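Local coordinates for signal recognition particle 19 kDa protein (Pyrococcus furiosus, PDB 3DLU), which probably binds 7S RNA directly and mediates attachment of the SRP54 subunit in the archaeal signal recognition particle, and so helps to target nascent membrane proteins, at residues 8-13 / 83-88; 38-43 / 89-94; 15-18 / 23-26. All coordinates share one frame; numbering follows the deposited sequence.

Interaction 1: residues 8-13 / 83-88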
ATOM      1  N   PRO A   8      -4.583  -7.275  10.830  1.00 12.37           N
ATOM      2  CA  PRO A   8      -4.050  -7.353  12.202  1.00 12.84           C
ATOM      3  C   PRO A   8      -5.087  -7.020  13.284  1.00 14.06           C
ATOM      4  O   PRO A   8      -5.051  -7.604  14.368  1.00 13.93           O
ATOM      5  CB  PRO A   8      -2.923  -6.314  12.190  1.00 12.42           C
ATOM      6  CG  PRO A   8      -2.427  -6.354  10.761  1.00 18.06           C
ATOM      7  CD  PRO A   8      -3.708  -6.470   9.955  1.00 13.00           C
ATOM      8  N   SER A   9      -6.003  -6.099  13.015  1.00 12.77           N
ATOM      9  CA  SER A   9      -7.022  -5.770  14.029  1.00 14.26           C
ATOM     10  C   SER A   9      -7.886  -6.957  14.444  1.00 18.43           C
ATOM     11  O   SER A   9      -8.441  -6.974  15.547  1.00 13.28           O
ATOM     12  CB  SER A   9      -7.911  -4.609  13.555  1.00 12.92           C
ATOM     13  OG  SER A   9      -7.120  -3.440  13.414  1.00 17.41           O
ATOM     14  N   GLU A  10      -7.994  -7.954  13.568  1.00 13.10           N
ATOM     15  CA  GLU A  10      -8.773  -9.157  13.869  1.00 14.63           C
ATOM     16  C   GLU A  10      -8.278  -9.878  15.124  1.00 12.77           C
ATOM     17  O   GLU A  10      -9.051 -10.543  15.797  1.00 13.93           O
ATOM     18  CB  GLU A  10      -8.764 -10.122  12.669  1.00 11.55           C
ATOM     19  CG  GLU A  10      -9.548  -9.579  11.457  1.00 15.14           C
ATOM     20  CD  GLU A  10      -9.263 -10.355  10.173  1.00 19.23           C
ATOM     21  OE1 GLU A  10      -8.252 -11.083  10.120  1.00 15.30           O
ATOM     22  OE2 GLU A  10     -10.045 -10.226   9.210  1.00 21.75           O
ATOM     23  N   LEU A  11      -6.995  -9.729  15.447  1.00 12.81           N
ATOM     24  CA  LEU A  11      -6.442 -10.417  16.604  1.00 12.75           C
ATOM     25  C   LEU A  11      -5.806  -9.451  17.616  1.00 15.90           C
ATOM     26  O   LEU A  11      -4.850  -9.809  18.304  1.00 16.41           O
ATOM     27  CB  LEU A  11      -5.435 -11.484  16.160  1.00 12.71           C
ATOM     28  CG  LEU A  11      -4.224 -11.036  15.345  1.00 14.86           C
ATOM     29  CD1 LEU A  11      -2.954 -11.804  15.780  1.00 16.85           C
ATOM     30  CD2 LEU A  11      -4.473 -11.226  13.851  1.00 20.31           C
ATOM     31  N   ASP A  12      -6.347  -8.234  17.697  1.00 11.76           N
ATOM     32  CA  ASP A  12      -5.771  -7.178  18.522  1.00 12.48           C
ATOM     33  C   ASP A  12      -6.618  -7.015  19.794  1.00 15.79           C
ATOM     34  O   ASP A  12      -7.767  -6.545  19.747  1.00 17.38           O
ATOM     35  CB  ASP A  12      -5.731  -5.871  17.719  1.00 12.66           C
ATOM     36  CG  ASP A  12      -5.000  -4.733  18.437  1.00 18.12           C
ATOM     37  OD1 ASP A  12      -4.734  -4.823  19.657  1.00 18.86           O
ATOM     38  OD2 ASP A  12      -4.705  -3.719  17.759  1.00 19.37           O
ATOM     39  N   SER A  13      -6.041  -7.412  20.922  1.00 15.59           N
ATOM     40  CA  SER A  13      -6.755  -7.416  22.206  1.00 17.72           C
ATOM     41  C   SER A  13      -7.095  -6.017  22.689  1.00 14.13           C
ATOM     42  O   SER A  13      -7.897  -5.848  23.611  1.00 21.16           O
ATOM     43  CB  SER A  13      -5.921  -8.143  23.272  1.00 15.09           C
ATOM     44  OG  SER A  13      -4.687  -7.490  23.465  1.00 18.34           O
ATOM     45  N   LYS A  83      -9.518 -20.520  13.298  1.00 18.20           N
ATOM     46  CA  LYS A  83      -8.497 -21.267  14.021  1.00 22.32           C
ATOM     47  C   LYS A  83      -7.090 -20.752  13.718  1.00 21.95           C
ATOM     48  O   LYS A  83      -6.234 -20.711  14.601  1.00 15.05           O
ATOM     49  CB  LYS A  83      -8.591 -22.765  13.725  1.00 18.69           C
ATOM     50  CG  LYS A  83      -7.466 -23.579  14.348  1.00 20.29           C
ATOM     51  CD  LYS A  83      -7.394 -23.371  15.867  1.00 32.38           C
ATOM     52  CE  LYS A  83      -6.389 -24.324  16.508  1.00 25.03           C
ATOM     53  NZ  LYS A  83      -6.226 -24.110  17.986  1.00 25.88           N
ATOM     54  N   SER A  84      -6.842 -20.377  12.467  1.00 20.81           N
ATOM     55  CA  SER A  84      -5.538 -19.833  12.095  1.00 18.30           C
ATOM     56  C   SER A  84      -5.228 -18.527  12.845  1.00 11.12           C
ATOM     57  O   SER A  84      -4.092 -18.299  13.241  1.00 13.41           O
ATOM     58  CB  SER A  84      -5.468 -19.603  10.574  1.00 18.06           C
ATOM     59  OG  SER A  84      -5.613 -20.827   9.862  1.00 18.12           O
ATOM     60  N   LEU A  85      -6.217 -17.649  12.985  1.00 13.11           N
ATOM     61  CA  LEU A  85      -6.034 -16.408  13.740  1.00 15.43           C
ATOM     62  C   LEU A  85      -5.661 -16.688  15.192  1.00 16.12           C
ATOM     63  O   LEU A  85      -4.786 -16.030  15.754  1.00 14.20           O
ATOM     64  CB  LEU A  85      -7.285 -15.536  13.698  1.00 12.71           C
ATOM     65  CG  LEU A  85      -7.663 -14.889  12.358  1.00 11.60           C
ATOM     66  CD1 LEU A  85      -8.981 -14.137  12.482  1.00 14.96           C
ATOM     67  CD2 LEU A  85      -6.545 -13.968  11.840  1.00 13.75           C
ATOM     68  N   LYS A  86      -6.333 -17.657  15.802  1.00 12.33           N
ATOM     69  CA  LYS A  86      -5.997 -18.038  17.186  1.00 13.40           C
ATOM     70  C   LYS A  86      -4.567 -18.596  17.282  1.00 15.13           C
ATOM     71  O   LYS A  86      -3.801 -18.234  18.184  1.00 15.23           O
ATOM     72  CB  LYS A  86      -7.009 -19.052  17.731  1.00 17.75           C
ATOM     73  CG  LYS A  86      -8.414 -18.467  17.955  1.00 19.56           C
ATOM     74  CD  LYS A  86      -9.428 -19.581  18.199  1.00 21.87           C
ATOM     75  CE  LYS A  86     -10.838 -19.031  18.306  1.00 26.80           C
ATOM     76  NZ  LYS A  86     -11.844 -20.123  18.281  1.00 55.91           N
ATOM     77  N   LEU A  87      -4.197 -19.471  16.348  1.00 11.76           N
ATOM     78  CA  LEU A  87      -2.856 -20.042  16.346  1.00 16.32           C
ATOM     79  C   LEU A  87      -1.814 -18.944  16.196  1.00 12.67           C
ATOM     80  O   LEU A  87      -0.775 -18.962  16.856  1.00 14.40           O
ATOM     81  CB  LEU A  87      -2.699 -21.046  15.202  1.00 14.59           C
ATOM     82  CG  LEU A  87      -3.444 -22.368  15.380  1.00 17.73           C
ATOM     83  CD1 LEU A  87      -3.493 -23.100  14.043  1.00 15.59           C
ATOM     84  CD2 LEU A  87      -2.726 -23.200  16.440  1.00 23.53           C
ATOM     85  N   ILE A  88      -2.093 -17.994  15.305  1.00 16.00           N
ATOM     86  CA  ILE A  88      -1.176 -16.891  15.058  1.00  9.95           C
ATOM     87  C   ILE A  88      -1.021 -16.015  16.301  1.00 17.41           C
ATOM     88  O   ILE A  88       0.101 -15.682  16.696  1.00 13.90           O
ATOM     89  CB  ILE A  88      -1.647 -16.044  13.864  1.00 11.93           C
ATOM     90  CG1 ILE A  88      -1.396 -16.813  12.572  1.00 11.98           C
ATOM     91  CG2 ILE A  88      -0.917 -14.693  13.820  1.00 10.40           C
ATOM     92  CD1 ILE A  88      -2.028 -16.156  11.342  1.00 14.70           C
TER

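Interaction 2: residues 38-43 / 89-94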
ATOM      1  N   VAL A  38       3.544 -12.233  10.142  1.00 13.35           N
ATOM      2  CA  VAL A  38       4.278 -12.967   9.120  1.00 15.22           C
ATOM      3  C   VAL A  38       5.206 -13.989   9.778  1.00 15.41           C
ATOM      4  O   VAL A  38       5.261 -15.151   9.369  1.00 14.34           O
ATOM      5  CB  VAL A  38       5.074 -12.031   8.199  1.00 18.05           C
ATOM      6  CG1 VAL A  38       6.070 -12.831   7.348  1.00 17.90           C
ATOM      7  CG2 VAL A  38       4.127 -11.229   7.316  1.00 17.93           C
ATOM      8  N   ARG A  39       5.922 -13.554  10.808  1.00 14.26           N
ATOM      9  CA  ARG A  39       6.809 -14.457  11.533  1.00 18.19           C
ATOM     10  C   ARG A  39       6.048 -15.646  12.111  1.00 19.38           C
ATOM     11  O   ARG A  39       6.502 -16.790  11.998  1.00 14.85           O
ATOM     12  CB  ARG A  39       7.561 -13.722  12.647  1.00 14.56           C
ATOM     13  CG  ARG A  39       8.556 -14.618  13.358  1.00 19.15           C
ATOM     14  CD  ARG A  39       9.196 -13.907  14.539  1.00 25.24           C
ATOM     15  NE  ARG A  39       9.942 -14.849  15.369  1.00 30.21           N
ATOM     16  CZ  ARG A  39      10.486 -14.550  16.544  1.00 38.75           C
ATOM     17  NH1 ARG A  39      10.365 -13.328  17.041  1.00 24.38           N
ATOM     18  NH2 ARG A  39      11.150 -15.478  17.222  1.00 47.52           N
ATOM     19  N   ALA A  40       4.905 -15.373  12.745  1.00 13.48           N
ATOM     20  CA  ALA A  40       4.046 -16.431  13.291  1.00 17.05           C
ATOM     21  C   ALA A  40       3.553 -17.403  12.221  1.00 17.48           C
ATOM     22  O   ALA A  40       3.585 -18.616  12.419  1.00 15.83           O
ATOM     23  CB  ALA A  40       2.854 -15.822  14.046  1.00 14.79           C
ATOM     24  N   ALA A  41       3.084 -16.867  11.096  1.00 13.68           N
ATOM     25  CA  ALA A  41       2.564 -17.701  10.007  1.00 15.67           C
ATOM     26  C   ALA A  41       3.635 -18.664   9.506  1.00 15.63           C
ATOM     27  O   ALA A  41       3.365 -19.837   9.283  1.00 17.69           O
ATOM     28  CB  ALA A  41       2.038 -16.829   8.855  1.00 12.28           C
ATOM     29  N   GLU A  42       4.849 -18.151   9.346  1.00 15.48           N
ATOM     30  CA  GLU A  42       5.965 -18.949   8.852  1.00 21.47           C
ATOM     31  C   GLU A  42       6.304 -20.041   9.860  1.00 23.66           C
ATOM     32  O   GLU A  42       6.483 -21.204   9.497  1.00 20.03           O
ATOM     33  CB  GLU A  42       7.169 -18.055   8.585  1.00 18.93           C
ATOM     34  CG  GLU A  42       6.997 -17.160   7.348  1.00 28.40           C
ATOM     35  CD  GLU A  42       8.092 -16.112   7.219  1.00 49.79           C
ATOM     36  OE1 GLU A  42       8.823 -15.883   8.210  1.00 53.29           O
ATOM     37  OE2 GLU A  42       8.214 -15.513   6.128  1.00 55.03           O
ATOM     38  N   GLU A  43       6.362 -19.675  11.135  1.00 17.85           N
ATOM     39  CA  GLU A  43       6.622 -20.671  12.162  1.00 17.33           C
ATOM     40  C   GLU A  43       5.539 -21.746  12.206  1.00 19.43           C
ATOM     41  O   GLU A  43       5.833 -22.909  12.502  1.00 20.69           O
ATOM     42  CB  GLU A  43       6.818 -20.028  13.542  1.00 24.13           C
ATOM     43  CG  GLU A  43       8.210 -19.462  13.756  1.00 57.78           C
ATOM     44  CD  GLU A  43       8.722 -19.684  15.172  1.00 82.04           C
ATOM     45  OE1 GLU A  43       8.062 -20.423  15.941  1.00 60.65           O
ATOM     46  OE2 GLU A  43       9.788 -19.125  15.515  1.00 76.35           O
ATOM     47  N   ALA A  89      -2.148 -15.659  16.917  1.00 15.50           N
ATOM     48  CA  ALA A  89      -2.127 -14.834  18.125  1.00 11.09           C
ATOM     49  C   ALA A  89      -1.299 -15.500  19.231  1.00 11.17           C
ATOM     50  O   ALA A  89      -0.426 -14.864  19.851  1.00 14.29           O
ATOM     51  CB  ALA A  89      -3.557 -14.552  18.610  1.00 13.51           C
ATOM     52  N   GLN A  90      -1.548 -16.784  19.462  1.00 16.79           N
ATOM     53  CA  GLN A  90      -0.855 -17.488  20.535  1.00 15.37           C
ATOM     54  C   GLN A  90       0.638 -17.646  20.230  1.00 18.46           C
ATOM     55  O   GLN A  90       1.470 -17.600  21.134  1.00 18.80           O
ATOM     56  CB  GLN A  90      -1.535 -18.822  20.856  1.00 23.29           C
ATOM     57  CG  GLN A  90      -0.950 -19.562  22.075  1.00 23.91           C
ATOM     58  CD  GLN A  90      -0.974 -18.754  23.379  1.00 24.95           C
ATOM     59  OE1 GLN A  90      -1.671 -17.749  23.501  1.00 21.29           O
ATOM     60  NE2 GLN A  90      -0.215 -19.215  24.364  1.00 23.92           N
ATOM     61  N   LYS A  91       0.978 -17.789  18.952  1.00 14.25           N
ATOM     62  CA  LYS A  91       2.376 -17.851  18.553  1.00 13.21           C
ATOM     63  C   LYS A  91       3.077 -16.506  18.792  1.00 13.15           C
ATOM     64  O   LYS A  91       4.232 -16.466  19.232  1.00 13.48           O
ATOM     65  CB  LYS A  91       2.487 -18.275  17.087  1.00 12.99           C
ATOM     66  CG  LYS A  91       3.906 -18.295  16.557  1.00 20.87           C
ATOM     67  CD  LYS A  91       4.744 -19.360  17.248  1.00 32.20           C
ATOM     68  CE  LYS A  91       4.025 -20.696  17.268  1.00 25.87           C
ATOM     69  NZ  LYS A  91       4.947 -21.764  17.765  1.00 35.77           N
ATOM     70  N   ILE A  92       2.384 -15.408  18.507  1.00 12.65           N
ATOM     71  CA  ILE A  92       2.950 -14.087  18.749  1.00 15.16           C
ATOM     72  C   ILE A  92       3.179 -13.872  20.254  1.00 15.32           C
ATOM     73  O   ILE A  92       4.208 -13.325  20.663  1.00 14.59           O
ATOM     74  CB  ILE A  92       2.069 -12.967  18.167  1.00 14.75           C
ATOM     75  CG1 ILE A  92       2.054 -13.048  16.635  1.00 11.58           C
ATOM     76  CG2 ILE A  92       2.579 -11.592  18.621  1.00 16.81           C
ATOM     77  CD1 ILE A  92       1.103 -12.018  15.987  1.00 13.42           C
ATOM     78  N   ARG A  93       2.233 -14.322  21.073  1.00 12.86           N
ATOM     79  CA  ARG A  93       2.397 -14.249  22.525  1.00 14.81           C
ATOM     80  C   ARG A  93       3.667 -14.988  22.950  1.00 13.39           C
ATOM     81  O   ARG A  93       4.439 -14.505  23.783  1.00 17.27           O
ATOM     82  CB  ARG A  93       1.177 -14.840  23.238  1.00 14.97           C
ATOM     83  CG  ARG A  93       1.333 -15.012  24.762  1.00 13.95           C
ATOM     84  CD  ARG A  93      -0.026 -15.298  25.430  1.00 13.37           C
ATOM     85  NE  ARG A  93      -0.856 -14.095  25.422  1.00 16.05           N
ATOM     86  CZ  ARG A  93      -1.885 -13.906  24.602  1.00 13.69           C
ATOM     87  NH1 ARG A  93      -2.250 -14.869  23.757  1.00 17.19           N
ATOM     88  NH2 ARG A  93      -2.547 -12.759  24.633  1.00 16.04           N
ATOM     89  N   GLU A  94       3.873 -16.162  22.377  1.00 13.35           N
ATOM     90  CA  GLU A  94       5.054 -16.956  22.682  1.00 16.83           C
ATOM     91  C   GLU A  94       6.351 -16.251  22.260  1.00 21.67           C
ATOM     92  O   GLU A  94       7.299 -16.183  23.055  1.00 21.15           O
ATOM     93  CB  GLU A  94       4.919 -18.351  22.070  1.00 19.78           C
ATOM     94  CG  GLU A  94       6.153 -19.214  22.161  1.00 28.76           C
ATOM     95  CD  GLU A  94       6.053 -20.460  21.283  1.00 47.88           C
ATOM     96  OE1 GLU A  94       7.089 -21.125  21.063  1.00 48.91           O
ATOM     97  OE2 GLU A  94       4.940 -20.771  20.811  1.00 37.52           O
TER

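Interaction 3: residues 15-18 / 23-26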
ATOM      1  N   LEU A  15      -8.651  -3.884  20.902  1.00 16.88           N
ATOM      2  CA  LEU A  15      -9.881  -3.455  20.224  1.00 17.08           C
ATOM      3  C   LEU A  15     -11.082  -4.247  20.680  1.00 15.53           C
ATOM      4  O   LEU A  15     -10.966  -5.413  21.033  1.00 21.76           O
ATOM      5  CB  LEU A  15      -9.732  -3.628  18.707  1.00 15.32           C
ATOM      6  CG  LEU A  15      -8.527  -2.931  18.101  1.00 15.00           C
ATOM      7  CD1 LEU A  15      -8.441  -3.217  16.587  1.00 20.40           C
ATOM      8  CD2 LEU A  15      -8.583  -1.437  18.391  1.00 19.11           C
ATOM      9  N   SER A  16     -12.253  -3.620  20.641  1.00 17.89           N
ATOM     10  CA  SER A  16     -13.496  -4.349  20.854  1.00 25.33           C
ATOM     11  C   SER A  16     -13.835  -5.112  19.575  1.00 19.53           C
ATOM     12  O   SER A  16     -13.255  -4.847  18.522  1.00 16.81           O
ATOM     13  CB  SER A  16     -14.628  -3.375  21.181  1.00 26.11           C
ATOM     14  OG  SER A  16     -14.805  -2.448  20.119  1.00 25.49           O
ATOM     15  N   ARG A  17     -14.776  -6.046  19.661  1.00 21.32           N
ATOM     16  CA  ARG A  17     -15.249  -6.730  18.466  1.00 24.67           C
ATOM     17  C   ARG A  17     -15.849  -5.737  17.473  1.00 21.86           C
ATOM     18  O   ARG A  17     -15.667  -5.886  16.266  1.00 19.96           O
ATOM     19  CB  ARG A  17     -16.223  -7.864  18.819  1.00 27.86           C
ATOM     20  CG  ARG A  17     -15.520  -9.063  19.471  1.00 26.29           C
ATOM     21  CD  ARG A  17     -16.490 -10.093  20.062  1.00 37.63           C
ATOM     22  NE  ARG A  17     -15.778 -11.240  20.635  1.00 38.53           N
ATOM     23  CZ  ARG A  17     -15.338 -12.275  19.922  1.00 45.53           C
ATOM     24  NH1 ARG A  17     -15.541 -12.305  18.612  1.00 32.77           N
ATOM     25  NH2 ARG A  17     -14.690 -13.279  20.510  1.00 23.09           N
ATOM     26  N   LYS A  18     -16.535  -4.710  17.980  1.00 22.51           N
ATOM     27  CA  LYS A  18     -17.105  -3.665  17.119  1.00 23.90           C
ATOM     28  C   LYS A  18     -16.047  -2.975  16.260  1.00 22.31           C
ATOM     29  O   LYS A  18     -16.329  -2.559  15.130  1.00 20.41           O
ATOM     30  CB  LYS A  18     -17.865  -2.619  17.942  1.00 26.44           C
ATOM     31  N   VAL A  23     -11.104 -12.692  17.416  1.00 16.45           N
ATOM     32  CA  VAL A  23     -10.794 -13.748  18.380  1.00 19.08           C
ATOM     33  C   VAL A  23     -11.025 -13.274  19.824  1.00 13.47           C
ATOM     34  O   VAL A  23     -11.038 -12.080  20.081  1.00 16.20           O
ATOM     35  CB  VAL A  23      -9.375 -14.274  18.195  1.00 21.92           C
ATOM     36  CG1 VAL A  23      -9.131 -14.617  16.722  1.00 24.93           C
ATOM     37  CG2 VAL A  23      -8.388 -13.252  18.642  1.00 19.48           C
ATOM     38  N   PRO A  24     -11.227 -14.214  20.758  1.00 15.72           N
ATOM     39  CA  PRO A  24     -11.420 -13.818  22.157  1.00 21.38           C
ATOM     40  C   PRO A  24     -10.255 -12.984  22.663  1.00 17.24           C
ATOM     41  O   PRO A  24      -9.098 -13.202  22.279  1.00 18.85           O
ATOM     42  CB  PRO A  24     -11.489 -15.159  22.900  1.00 22.89           C
ATOM     43  CG  PRO A  24     -11.965 -16.129  21.858  1.00 21.12           C
ATOM     44  CD  PRO A  24     -11.354 -15.669  20.564  1.00 20.33           C
ATOM     45  N   ARG A  25     -10.567 -12.040  23.539  1.00 15.63           N
ATOM     46  CA  ARG A  25      -9.594 -11.055  23.973  1.00 19.85           C
ATOM     47  C   ARG A  25      -8.344 -11.669  24.603  1.00 16.19           C
ATOM     48  O   ARG A  25      -7.249 -11.171  24.383  1.00 18.69           O
ATOM     49  CB  ARG A  25     -10.234 -10.043  24.929  1.00 16.22           C
ATOM     50  CG  ARG A  25      -9.374  -8.817  25.170  1.00 20.57           C
ATOM     51  CD  ARG A  25     -10.027  -7.860  26.163  1.00 23.42           C
ATOM     52  NE  ARG A  25     -10.085  -8.470  27.487  1.00 33.05           N
ATOM     53  CZ  ARG A  25     -10.223  -7.797  28.622  1.00 27.97           C
ATOM     54  NH1 ARG A  25     -10.317  -6.475  28.605  1.00 27.92           N
ATOM     55  NH2 ARG A  25     -10.247  -8.451  29.778  1.00 20.77           N
ATOM     56  N   SER A  26      -8.510 -12.730  25.399  1.00 16.80           N
ATOM     57  CA  SER A  26      -7.363 -13.381  26.038  1.00 21.98           C
ATOM     58  C   SER A  26      -6.430 -14.104  25.044  1.00 18.64           C
ATOM     59  O   SER A  26      -5.235 -14.271  25.318  1.00 16.90           O
ATOM     60  CB  SER A  26      -7.830 -14.341  27.136  1.00 23.56           C
ATOM     61  OG  SER A  26      -8.642 -15.349  26.573  1.00 35.24           O
TER

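Interaction 1: residues 8-13 / 83-88
L11 and L85 meet through their methyl groups, CD2 of L11 standing 4.0 Å from CD2 of L85, and this pair illustrates how a loop can be moored to a helix by apolar contact, for no hydrogen bond joins segments 8-13 and 83-88. The two side chains approach at a slant, their alpha carbons 6.7 Å apart. The second branch of L11 turns to the next helical turn, where its CD1 lies 4.0 Å from CG2 of I88. L11 can span both turns because its CG sits in the crowded position between backbone N and carbonyl carbon (chi1 59°), and its far end also packs on A89 and I92. In the beta-alpha-beta-beta-alpha fold of SRP19, the short 3-10 turn 8-10 comes shortly after strand 3-6; L11 and L85 both rest on V6 of that strand, and the loop lies against the N-terminal turns of helix 81-100, beside the sheet.

The remaining contact is between a polar chain and an apolar one. E10 crosses L85 at about a right angle, its CB 4.0 Å from L85 CD1 and its OE1 3.8 Å from L85 CD2. This carboxylate is buried but well engaged: OE1 accepts from the backbone N of W7, OE2 forms a salt bridge with K81, at the start of the same helix, and V5 of a second subunit packs on the side chain. Were L85 cut back to an alanine, the E10 carboxylate would probably face a gap and CD2 of L11 would lose its methyl partner.

Interaction 2: residues 38-43 / 89-94
The methyl group of A40 is set against the flank of K91, its CB 3.7 Å from CG of the lysine, and this is the tight half of a helix-on-helix contact. The same CB lies 3.9 Å from CG1 of I92, while I88 and F95, one turn to each side on helix 81-100, also touch it. The small A40 is consistent with the 8.9 Å approach of the axes of segments 38-43 and 89-94, which cross at 106°. The contact joins helix 34-43 to the C-terminal helix 81-100, the two helices of the fold.

Toward solvent the packing gives way to charge. E43 and K91 cross at about a right angle, with OE1 of E43 3.7 Å from the lysine CD. K91 starts with CG anti to the backbone N and then bends twice, at chi2 (66°) and chi3 (49°), which curls its amine back between two glutamates. With E94 it makes a salt bridge along its own helix, NZ meeting OE2 from above the carboxylate plane at 3.2 Å, whereas the bridge across to E43 is long, NZ to OE1 3.9 Å. The two carboxylates are only 5.3 Å apart, OE1 of E43 to OE1 of E94, and the charge of K91, with R98 bridged to E94 OE1, probably offsets their repulsion; apolar contact probably sets the spacing, while the charges link the exposed side more loosely.

Interaction 3: residues 15-18 / 23-26
R17 reaches across to the peptide link between V23 and P24, an example of a guanidinium resting on backbone where no hydrogen bond joins the two segments. Along segment 15-18, the CB of L15 points away from 23-26, and the side chain packs on S9. The CB of S16 points away as well. R17 then makes the contact. Its CG lies anti to the carbonyl carbon (chi1 -72°) and the chain runs extended from CG to NE, which carries the guanidinium across the loop. NH2 stands over the V23-P24 peptide plane, 3.6 Å from N of P24 and 3.7 Å from C of V23, with CD of P24 4.1 Å away. The carbonyl O of V23 lies over one face of the guanidinium, so the N-H groups of R17 do not aim at it. R21, in the turn that connects the two segments, bonds that oxygen through NH1, and the carbonyl O of L15 accepts a hydrogen bond from its NE; NH1 of R17 has a weak hydrogen bond to the carbonyl of I22.

Both segments belong to the long loop joining strand 3-6 to helix 34-43, and V23 and P24 rest in turn on K86 of helix 81-100. With such weak bonding, R17 is probably held lightly, and the arginine-rich character of this loop is consistent with a protein that binds 7S RNA.

From the N terminus, the chain leaves strand 3-6 and enters segment 8-13, where interaction 1 opens; it closes 70 residues later on helix 81-100. Interaction 3 lies wholly inside that span, closing a short turn within the loop before helix 34-43, and it reaches interaction 1 through V23 on L85 and through S13 against the backbone O of R25. Interaction 2 opens on helix 34-43 and closes further along helix 81-100, so its segments alternate with those of interaction 1. These two share that helix and meet where A40 touches I88. Interactions 2 and 3 follow in series, about 18 Å apart between centres. The C-terminal helix thereby gathers the first loop and the first helix.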